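Local coordinates for VP1 (Polyomavirus HPyV7, PDB 4PCH), which forms the pentameric capsomers of the polyomavirus capsid as its major coat protein and takes part in attachment to host-cell receptors, at the interface of chains A and B. Coordinates in Å, arbitrary orientation; residue numbers count along the deposited sequence, not the author numbering. Chains: chain A/B, VP1.

Contact 1: the interface of chains A and B. Residues chain A 24, 26, 261, 263; chain B 178-179, 182.
B:Pro178 lies against one face of the A:Phe261 ring, with its CB 3.7 Å from A:Phe261 CG and displaced from the ring centre toward the rim. The two side chains run past each other in opposite directions, and the pyrrolidine CG rests on A:Phe261 CB. A:Phe261 CG is anti to the backbone N (chi1 174°), which carries the ring out from its strand toward B:Pro178. Here strands 20-27 and 259-270 of one VP1 jelly-roll core, part of a longer coat protein, meet loop residues 178-182 of the next subunit in the pentamer. B:Thr179 extends the apolar patch: its methyl CG2 meets A:Val26 CG2 at 3.8 Å, the side chains crossing at about a right angle, and also comes near A:Phe261 CD1.

Farther out, the carbonyl O of B:Pro178 sits over the far end of the ring, 3.5 Å from A:Phe261 CZ. No direct polar bond crosses this patch; water bridges it. Water 1 and water 2 both bind that carbonyl O, and both bind A:Arg263 NH1, the second at 2.8 Å. The arginine chain bends at chi3 (-63°), which turns one guanidinium face to the CZ edge of the A:Phe261 ring. Its NE makes a long salt bridge of 3.3 Å to A:Glu24 OE2, approaching from above the carboxylate plane. B:Asp182 OD1, 4.5 Å from A:Arg263 NH1, may add a weak attraction. Water 2 also binds the carboxylate, its O 3.1 Å from A:Glu24 OE2.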
ATOM      1  N   GLU A  24     -10.211  19.184  23.874  1.00 25.17           N
ATOM      2  CA  GLU A  24      -8.959  18.617  23.379  1.00 23.68           C
ATOM      3  C   GLU A  24      -8.219  17.971  24.527  1.00 23.00           C
ATOM      4  O   GLU A  24      -8.317  18.420  25.667  1.00 25.16           O
ATOM      5  CB  GLU A  24      -8.048  19.722  22.809  1.00 25.18           C
ATOM      6  CG  GLU A  24      -8.568  20.337  21.523  1.00 29.07           C
ATOM      7  CD  GLU A  24      -7.668  21.391  20.930  1.00 28.02           C
ATOM      8  OE1 GLU A  24      -6.506  21.559  21.385  1.00 27.33           O
ATOM      9  OE2 GLU A  24      -8.154  22.055  20.003  1.00 37.01           O
ATOM     10  N   VAL A  26      -4.220  15.661  25.023  1.00 19.64           N
ATOM     11  CA  VAL A  26      -3.146  14.852  24.514  1.00 19.13           C
ATOM     12  C   VAL A  26      -2.872  13.744  25.523  1.00 19.81           C
ATOM     13  O   VAL A  26      -2.456  14.025  26.646  1.00 20.55           O
ATOM     14  CB  VAL A  26      -1.854  15.658  24.276  1.00 20.43           C
ATOM     15  CG1 VAL A  26      -0.787  14.757  23.677  1.00 20.10           C
ATOM     16  CG2 VAL A  26      -2.131  16.847  23.376  1.00 23.94           C
ATOM     17  N   PHE A 261      -3.063  13.124  20.260  1.00 15.44           N
ATOM     18  CA  PHE A 261      -3.993  14.227  20.353  1.00 15.33           C
ATOM     19  C   PHE A 261      -5.404  13.733  20.034  1.00 15.05           C
ATOM     20  O   PHE A 261      -5.568  12.936  19.117  1.00 15.38           O
ATOM     21  CB  PHE A 261      -3.603  15.300  19.336  1.00 14.30           C
ATOM     22  CG  PHE A 261      -4.590  16.452  19.224  1.00 15.68           C
ATOM     23  CD1 PHE A 261      -4.592  17.484  20.140  1.00 16.08           C
ATOM     24  CD2 PHE A 261      -5.485  16.500  18.175  1.00 16.77           C
ATOM     25  CE1 PHE A 261      -5.486  18.525  20.035  1.00 18.17           C
ATOM     26  CE2 PHE A 261      -6.374  17.533  18.049  1.00 16.72           C
ATOM     27  CZ  PHE A 261      -6.374  18.559  18.977  1.00 17.61           C
ATOM     28  N   ARG A 263      -9.447  15.700  19.593  1.00 17.28           N
ATOM     29  CA  ARG A 263     -10.411  16.779  19.699  1.00 18.67           C
ATOM     30  C   ARG A 263     -11.774  16.118  19.574  1.00 19.90           C
ATOM     31  O   ARG A 263     -12.079  15.461  18.561  1.00 21.93           O
ATOM     32  CB  ARG A 263     -10.241  17.833  18.607  1.00 18.93           C
ATOM     33  CG  ARG A 263     -11.129  19.041  18.824  1.00 21.93           C
ATOM     34  CD  ARG A 263     -11.099  20.068  17.703  1.00 22.66           C
ATOM     35  NE  ARG A 263      -9.783  20.656  17.538  1.00 21.78           N
ATOM     36  CZ  ARG A 263      -8.893  20.319  16.606  1.00 21.88           C
ATOM     37  NH1 ARG A 263      -7.713  20.957  16.569  1.00 22.41           N
ATOM     38  NH2 ARG A 263      -9.133  19.354  15.721  1.00 20.26           N
TER
ATOM     39  N   PRO B 178      -0.579  19.977  17.325  1.00 14.88           N
ATOM     40  CA  PRO B 178      -1.991  19.867  17.029  1.00 17.06           C
ATOM     41  C   PRO B 178      -2.894  20.631  18.014  1.00 16.56           C
ATOM     42  O   PRO B 178      -4.051  20.812  17.740  1.00 18.09           O
ATOM     43  CB  PRO B 178      -2.236  18.341  17.109  1.00 20.27           C
ATOM     44  CG  PRO B 178      -1.261  17.881  18.136  1.00 19.96           C
ATOM     45  CD  PRO B 178      -0.048  18.727  17.909  1.00 16.96           C
ATOM     46  N   THR B 179      -2.346  21.092  19.141  1.00 15.63           N
ATOM     47  CA  THR B 179      -3.099  21.914  20.080  1.00 17.05           C
ATOM     48  C   THR B 179      -3.121  23.404  19.677  1.00 15.65           C
ATOM     49  O   THR B 179      -3.836  24.189  20.299  1.00 18.18           O
ATOM     50  CB  THR B 179      -2.590  21.783  21.534  1.00 18.44           C
ATOM     51  OG1 THR B 179      -1.336  22.472  21.707  1.00 17.85           O
ATOM     52  CG2 THR B 179      -2.449  20.320  21.933  1.00 19.76           C
ATOM     53  N   ASP B 182      -4.174  26.831  14.600  1.00 16.51           N
ATOM     54  CA  ASP B 182      -5.562  26.955  14.130  0.50 18.60           C
ATOM     55  C   ASP B 182      -5.685  27.747  12.809  1.00 20.13           C
ATOM     56  O   ASP B 182      -6.710  27.643  12.161  1.00 23.48           O
ATOM     57  CB  ASP B 182      -6.505  27.509  15.192  0.50 18.92           C
ATOM     58  CG  ASP B 182      -6.903  26.485  16.231  0.50 22.08           C
ATOM     59  OD1 ASP B 182      -7.364  25.377  15.888  0.50 24.63           O
ATOM     60  OD2 ASP B 182      -6.799  26.836  17.414  0.50 29.80           O
TER
HETATM   61  O   HOH W   1      -5.221  19.964  15.320  1.00 19.00           O
HETATM   62  O   HOH W   2      -5.994  22.709  17.941  1.00 31.23           O

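Contact 2: the interface of chains A and B. Residues chain A 98-100, 110; chain B 47-48, 50, 52-53, 140, 172.
The phenol oxygen of B:Tyr47 is gripped from both chains: the backbone N of A:Ala99 donates to OH over 2.9 Å, and OH in turn donates to B:Glu172 OE1 at 2.5 Å. That short bond meets the carboxylate on its syn side, 18° out of plane. OE1 and water 3 are hydrogen-bonded at 2.9 Å, and this water also binds the backbone N atoms of A:Met98 and A:Ser100, giving the glutamate a water-mediated link to the neighbouring chain beside the one through B:Tyr47 OH.

A:Met98 covers one face of the tyrosine ring. Bends at chi2 (-78°) and chi3 (-74°) bring its terminal methyl CE over the centre of the ring, 4.3 Å above the plane, while CG packs 3.6 Å from B:Glu172 CD, the two side chains crossing at about a right angle. A:Leu110 adds its CD1 branch 3.9 Å from B:Tyr47 CE2. The methyl of A:Ala99 fits among the tyrosine, B:Leu53 CD1 and B:Leu140 CD1. At the backbone of the tyrosine, B:Thr48 OG1 donates to B:Tyr47 O, on a carbonyl lone pair, and shares a hydrogen bond with B:Ser50 OG, bracing the loop.

In the fold, the 3-10 turn 99-101 of one VP1 jelly roll docks among loops of the next, beside the short strand 52-53.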
ATOM      1  N   MET A  98      16.743   9.186  14.299  1.00 11.21           N
ATOM      2  CA  MET A  98      18.022   9.050  13.580  0.50 11.48           C
ATOM      3  C   MET A  98      19.132   8.776  14.591  1.00 12.44           C
ATOM      4  O   MET A  98      19.281   7.647  15.052  1.00 14.63           O
ATOM      5  CB  MET A  98      18.285  10.309  12.762  0.50 11.42           C
ATOM      6  CG  MET A  98      17.245  10.605  11.696  0.50 10.78           C
ATOM      7  SD  MET A  98      17.431   9.578  10.234  0.50  9.99           S
ATOM      8  CE  MET A  98      18.872  10.313   9.476  0.50 10.37           C
ATOM      9  N   ALA A  99      19.912   9.801  14.976  1.00 13.13           N
ATOM     10  CA  ALA A  99      20.967   9.561  16.002  1.00 16.26           C
ATOM     11  C   ALA A  99      20.379   8.969  17.278  1.00 17.57           C
ATOM     12  O   ALA A  99      21.045   8.188  17.958  1.00 19.27           O
ATOM     13  CB  ALA A  99      21.731  10.828  16.341  1.00 16.75           C
ATOM     14  N   SER A 100      19.125   9.296  17.576  1.00 13.71           N
ATOM     15  CA  SER A 100      18.459   8.777  18.779  1.00 14.08           C
ATOM     16  C   SER A 100      18.343   7.251  18.866  1.00 14.10           C
ATOM     17  O   SER A 100      18.081   6.744  19.942  1.00 15.19           O
ATOM     18  CB  SER A 100      17.023   9.324  18.887  1.00 13.33           C
ATOM     19  OG  SER A 100      16.227   8.817  17.821  1.00 13.76           O
ATOM     20  N   LEU A 110      22.536   3.978  10.130  1.00 11.67           N
ATOM     21  CA  LEU A 110      21.659   4.104  11.293  1.00 12.77           C
ATOM     22  C   LEU A 110      20.685   2.938  11.355  1.00 14.01           C
ATOM     23  O   LEU A 110      20.266   2.383  10.312  1.00 14.90           O
ATOM     24  CB  LEU A 110      20.867   5.417  11.228  1.00 14.69           C
ATOM     25  CG  LEU A 110      21.703   6.659  11.259  1.00 14.14           C
ATOM     26  CD1 LEU A 110      20.834   7.891  11.113  1.00 15.91           C
ATOM     27  CD2 LEU A 110      22.566   6.754  12.519  1.00 15.20           C
TER
ATOM     28  N   TYR B  47      26.418  12.360   8.522  1.00 16.30           N
ATOM     29  CA  TYR B  47      25.525  12.470   9.679  1.00 15.71           C
ATOM     30  C   TYR B  47      26.214  12.008  10.972  1.00 17.30           C
ATOM     31  O   TYR B  47      25.910  12.530  12.064  1.00 18.85           O
ATOM     32  CB  TYR B  47      24.232  11.696   9.419  1.00 14.11           C
ATOM     33  CG  TYR B  47      23.236  11.852  10.517  1.00 14.11           C
ATOM     34  CD1 TYR B  47      22.342  12.926  10.549  1.00 14.75           C
ATOM     35  CD2 TYR B  47      23.204  10.964  11.578  1.00 15.77           C
ATOM     36  CE1 TYR B  47      21.443  13.086  11.578  1.00 15.71           C
ATOM     37  CE2 TYR B  47      22.312  11.127  12.616  1.00 15.88           C
ATOM     38  CZ  TYR B  47      21.419  12.186  12.612  1.00 14.81           C
ATOM     39  OH  TYR B  47      20.583  12.319  13.713  1.00 16.52           O
ATOM     40  N   THR B  48      27.175  11.091  10.807  1.00 16.59           N
ATOM     41  CA  THR B  48      27.911  10.379  11.860  1.00 16.47           C
ATOM     42  C   THR B  48      27.036   9.291  12.503  1.00 18.32           C
ATOM     43  O   THR B  48      25.801   9.342  12.444  1.00 17.27           O
ATOM     44  CB  THR B  48      28.460  11.268  13.007  1.00 21.35           C
ATOM     45  OG1 THR B  48      27.395  11.574  13.925  1.00 19.87           O
ATOM     46  CG2 THR B  48      29.112  12.573  12.482  1.00 21.33           C
ATOM     47  N   SER B  50      27.179   9.015  15.724  1.00 19.37           N
ATOM     48  CA  SER B  50      27.369   9.520  17.096  1.00 18.98           C
ATOM     49  C   SER B  50      26.023   9.814  17.788  1.00 18.43           C
ATOM     50  O   SER B  50      24.970   9.722  17.173  1.00 20.34           O
ATOM     51  CB  SER B  50      28.214  10.808  17.066  1.00 20.35           C
ATOM     52  OG  SER B  50      27.411  11.927  16.636  1.00 21.64           O
ATOM     53  N   THR B  52      25.017  12.775  18.692  1.00 20.83           N
ATOM     54  CA  THR B  52      24.921  14.237  18.624  1.00 21.29           C
ATOM     55  C   THR B  52      24.497  14.707  17.272  1.00 20.98           C
ATOM     56  O   THR B  52      25.112  14.339  16.260  1.00 21.61           O
ATOM     57  CB  THR B  52      26.291  14.861  18.984  1.00 23.43           C
ATOM     58  OG1 THR B  52      26.651  14.482  20.314  1.00 25.84           O
ATOM     59  CG2 THR B  52      26.228  16.368  18.938  1.00 25.51           C
ATOM     60  N   LEU B  53      23.413  15.492  17.227  1.00 19.27           N
ATOM     61  CA  LEU B  53      23.006  16.189  16.025  1.00 20.08           C
ATOM     62  C   LEU B  53      23.901  17.391  15.780  1.00 21.55           C
ATOM     63  O   LEU B  53      24.000  18.253  16.622  1.00 21.34           O
ATOM     64  CB  LEU B  53      21.549  16.688  16.121  1.00 19.54           C
ATOM     65  CG  LEU B  53      20.505  15.633  15.810  1.00 20.12           C
ATOM     66  CD1 LEU B  53      20.556  14.515  16.838  1.00 21.36           C
ATOM     67  CD2 LEU B  53      19.138  16.313  15.779  1.00 21.62           C
ATOM     68  N   LEU B 140      20.683  11.910  24.054  1.00 20.34           N
ATOM     69  CA  LEU B 140      20.713  12.525  22.722  1.00 19.63           C
ATOM     70  C   LEU B 140      21.095  13.979  22.902  1.00 20.90           C
ATOM     71  O   LEU B 140      20.420  14.711  23.618  1.00 19.19           O
ATOM     72  CB  LEU B 140      19.377  12.448  21.977  1.00 18.13           C
ATOM     73  CG  LEU B 140      19.402  13.012  20.538  1.00 16.92           C
ATOM     74  CD1 LEU B 140      20.234  12.135  19.583  1.00 17.98           C
ATOM     75  CD2 LEU B 140      18.010  13.209  19.968  1.00 18.89           C
ATOM     76  N   GLU B 172      14.161  16.244  13.491  1.00 12.10           N
ATOM     77  CA  GLU B 172      14.268  15.187  14.486  1.00 11.93           C
ATOM     78  C   GLU B 172      13.806  15.602  15.893  1.00 12.16           C
ATOM     79  O   GLU B 172      13.589  14.729  16.734  1.00 13.01           O
ATOM     80  CB  GLU B 172      15.699  14.697  14.577  1.00 13.22           C
ATOM     81  CG  GLU B 172      16.145  13.936  13.363  1.00 12.80           C
ATOM     82  CD  GLU B 172      17.653  13.858  13.271  1.00 13.35           C
ATOM     83  OE1 GLU B 172      18.260  13.242  14.157  1.00 17.01           O
ATOM     84  OE2 GLU B 172      18.196  14.396  12.304  1.00 15.50           O
TER
HETATM   85  O   HOH W   3      17.286  11.362  16.139  1.00 13.87           O

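Contact 3: the interface of chains A and B. Residues chain A 111, 113-114, 197-198; chain B 192-193, 196.
A:Pro197 and B:Thr196 meet obliquely where two VP1 jelly-roll subunits of the polyomavirus coat-protein family join through their loops. The threonine turns both branches toward the pyrrolidine: OG1 lies 3.4 Å from A:Pro197 CG, and the methyl CG2 comes to 3.8 Å from A:Pro197 CB. CG2 stands anti to the backbone N and OG1 anti to the carbonyl carbon (chi1 -44°), an orientation that lets the hydroxyl touch the proline while donating to B:Gly192 O at 2.7 Å. This bond lies in the carbonyl plane, on a lone pair, and fixes the hydroxyl's rotation as well as linking the threonine to the glycine pair.

A:Pro198 turns its ring against B:Gly192, with CD 3.7 Å from the glycine CA. Its carbonyl O accepts the N-H of B:Gly192, the N lying 2.8 Å from A:Pro198 O. One residue on, B:Gly193 N gives its hydrogen to A:Ile113 O, also at 2.8 Å but with an angle of 121° at the hydrogen. The absence of side chains on the glycines may allow this close backbone approach. A:Glu114 borders the site: its chain bends at chi2 (-75°), and the carboxylate OE1 lies 4.0 Å from B:Gly193 CA.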
ATOM      1  N   ALA A 111      20.280   2.586  12.573  1.00 12.06           N
ATOM      2  CA  ALA A 111      19.340   1.503  12.777  1.00 12.23           C
ATOM      3  C   ALA A 111      17.867   1.939  12.595  1.00 12.96           C
ATOM      4  O   ALA A 111      17.078   1.221  12.023  1.00 14.35           O
ATOM      5  CB  ALA A 111      19.535   0.906  14.162  1.00 14.86           C
ATOM      6  N   ILE A 113      13.917   3.090  13.950  1.00 12.05           N
ATOM      7  CA  ILE A 113      12.899   2.336  14.674  1.00 11.68           C
ATOM      8  C   ILE A 113      12.427   1.195  13.785  1.00 11.47           C
ATOM      9  O   ILE A 113      12.181   1.386  12.589  1.00 13.19           O
ATOM     10  CB  ILE A 113      11.683   3.210  14.991  1.00 13.33           C
ATOM     11  CG1 ILE A 113      12.105   4.451  15.791  1.00 13.14           C
ATOM     12  CG2 ILE A 113      10.623   2.377  15.707  1.00 14.32           C
ATOM     13  CD1 ILE A 113      12.780   4.155  17.107  1.00 15.41           C
ATOM     14  N   GLU A 114      12.303  -0.001  14.361  1.00 11.60           N
ATOM     15  CA  GLU A 114      11.678  -1.086  13.630  1.00 13.23           C
ATOM     16  C   GLU A 114      11.080  -2.115  14.565  1.00 13.32           C
ATOM     17  O   GLU A 114      11.437  -2.176  15.729  1.00 13.20           O
ATOM     18  CB  GLU A 114      12.652  -1.788  12.672  1.00 12.60           C
ATOM     19  CG  GLU A 114      13.896  -2.403  13.330  1.00 13.49           C
ATOM     20  CD  GLU A 114      14.914  -1.368  13.731  1.00 16.51           C
ATOM     21  OE1 GLU A 114      15.230  -0.509  12.868  1.00 16.47           O
ATOM     22  OE2 GLU A 114      15.375  -1.366  14.897  1.00 15.02           O
ATOM     23  N   PRO A 197       9.609  -1.950   9.148  1.00 12.75           N
ATOM     24  CA  PRO A 197       9.627  -0.505   9.262  1.00 14.92           C
ATOM     25  C   PRO A 197       8.262   0.047   9.604  1.00 15.77           C
ATOM     26  O   PRO A 197       7.268  -0.446   9.082  1.00 18.58           O
ATOM     27  CB  PRO A 197      10.102  -0.031   7.877  1.00 16.38           C
ATOM     28  CG  PRO A 197      10.779  -1.229   7.259  1.00 15.92           C
ATOM     29  CD  PRO A 197       9.968  -2.395   7.790  1.00 14.90           C
ATOM     30  N   PRO A 198       8.205   1.034  10.497  1.00 12.53           N
ATOM     31  CA  PRO A 198       6.940   1.692  10.768  1.00 11.96           C
ATOM     32  C   PRO A 198       6.660   2.853   9.797  1.00 13.09           C
ATOM     33  O   PRO A 198       7.583   3.521   9.297  1.00 10.98           O
ATOM     34  CB  PRO A 198       7.135   2.264  12.161  1.00 13.64           C
ATOM     35  CG  PRO A 198       8.587   2.590  12.217  1.00 12.92           C
ATOM     36  CD  PRO A 198       9.260   1.494  11.405  1.00 11.93           C
TER
ATOM     37  N   GLY B 192      10.167   4.680   9.391  1.00 11.31           N
ATOM     38  CA  GLY B 192      11.368   4.303  10.170  1.00 11.07           C
ATOM     39  C   GLY B 192      12.257   3.303   9.481  1.00 13.16           C
ATOM     40  O   GLY B 192      12.213   3.132   8.279  1.00 13.30           O
ATOM     41  N   GLY B 193      13.093   2.645  10.262  1.00 13.46           N
ATOM     42  CA  GLY B 193      14.061   1.680   9.718  1.00 12.13           C
ATOM     43  C   GLY B 193      15.310   2.310   9.119  1.00 12.35           C
ATOM     44  O   GLY B 193      15.355   3.503   8.809  1.00 14.33           O
ATOM     45  N   THR B 196      15.016   1.081   4.768  1.00 11.65           N
ATOM     46  CA  THR B 196      13.691   1.127   4.177  1.00 11.07           C
ATOM     47  C   THR B 196      13.730   1.870   2.836  1.00 11.75           C
ATOM     48  O   THR B 196      14.178   2.992   2.764  1.00 13.23           O
ATOM     49  CB  THR B 196      12.701   1.810   5.121  1.00 11.94           C
ATOM     50  OG1 THR B 196      12.895   1.318   6.462  1.00 13.56           O
ATOM     51  CG2 THR B 196      11.292   1.546   4.680  1.00 13.09           C
TER

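Contacts 2 and 3 are neighbours, their C-alpha centres about 14 Å apart, whereas contact 1 lies about 29 Å from contact 2 and 27 Å from contact 3. A:Leu110 and A:Ala111 are consecutive residues, so one short stretch of chain A feeds both contact 2 and contact 3. On chain B, residues 178-182 of contact 1 lead into strand 184-191, which runs directly into B:Gly192 of contact 3. One jelly roll is thus held to the next at two regions, contacts 2 and 3 together and contact 1 apart. Each subunit presents different surfaces to its two neighbours, as a closed ring of five requires.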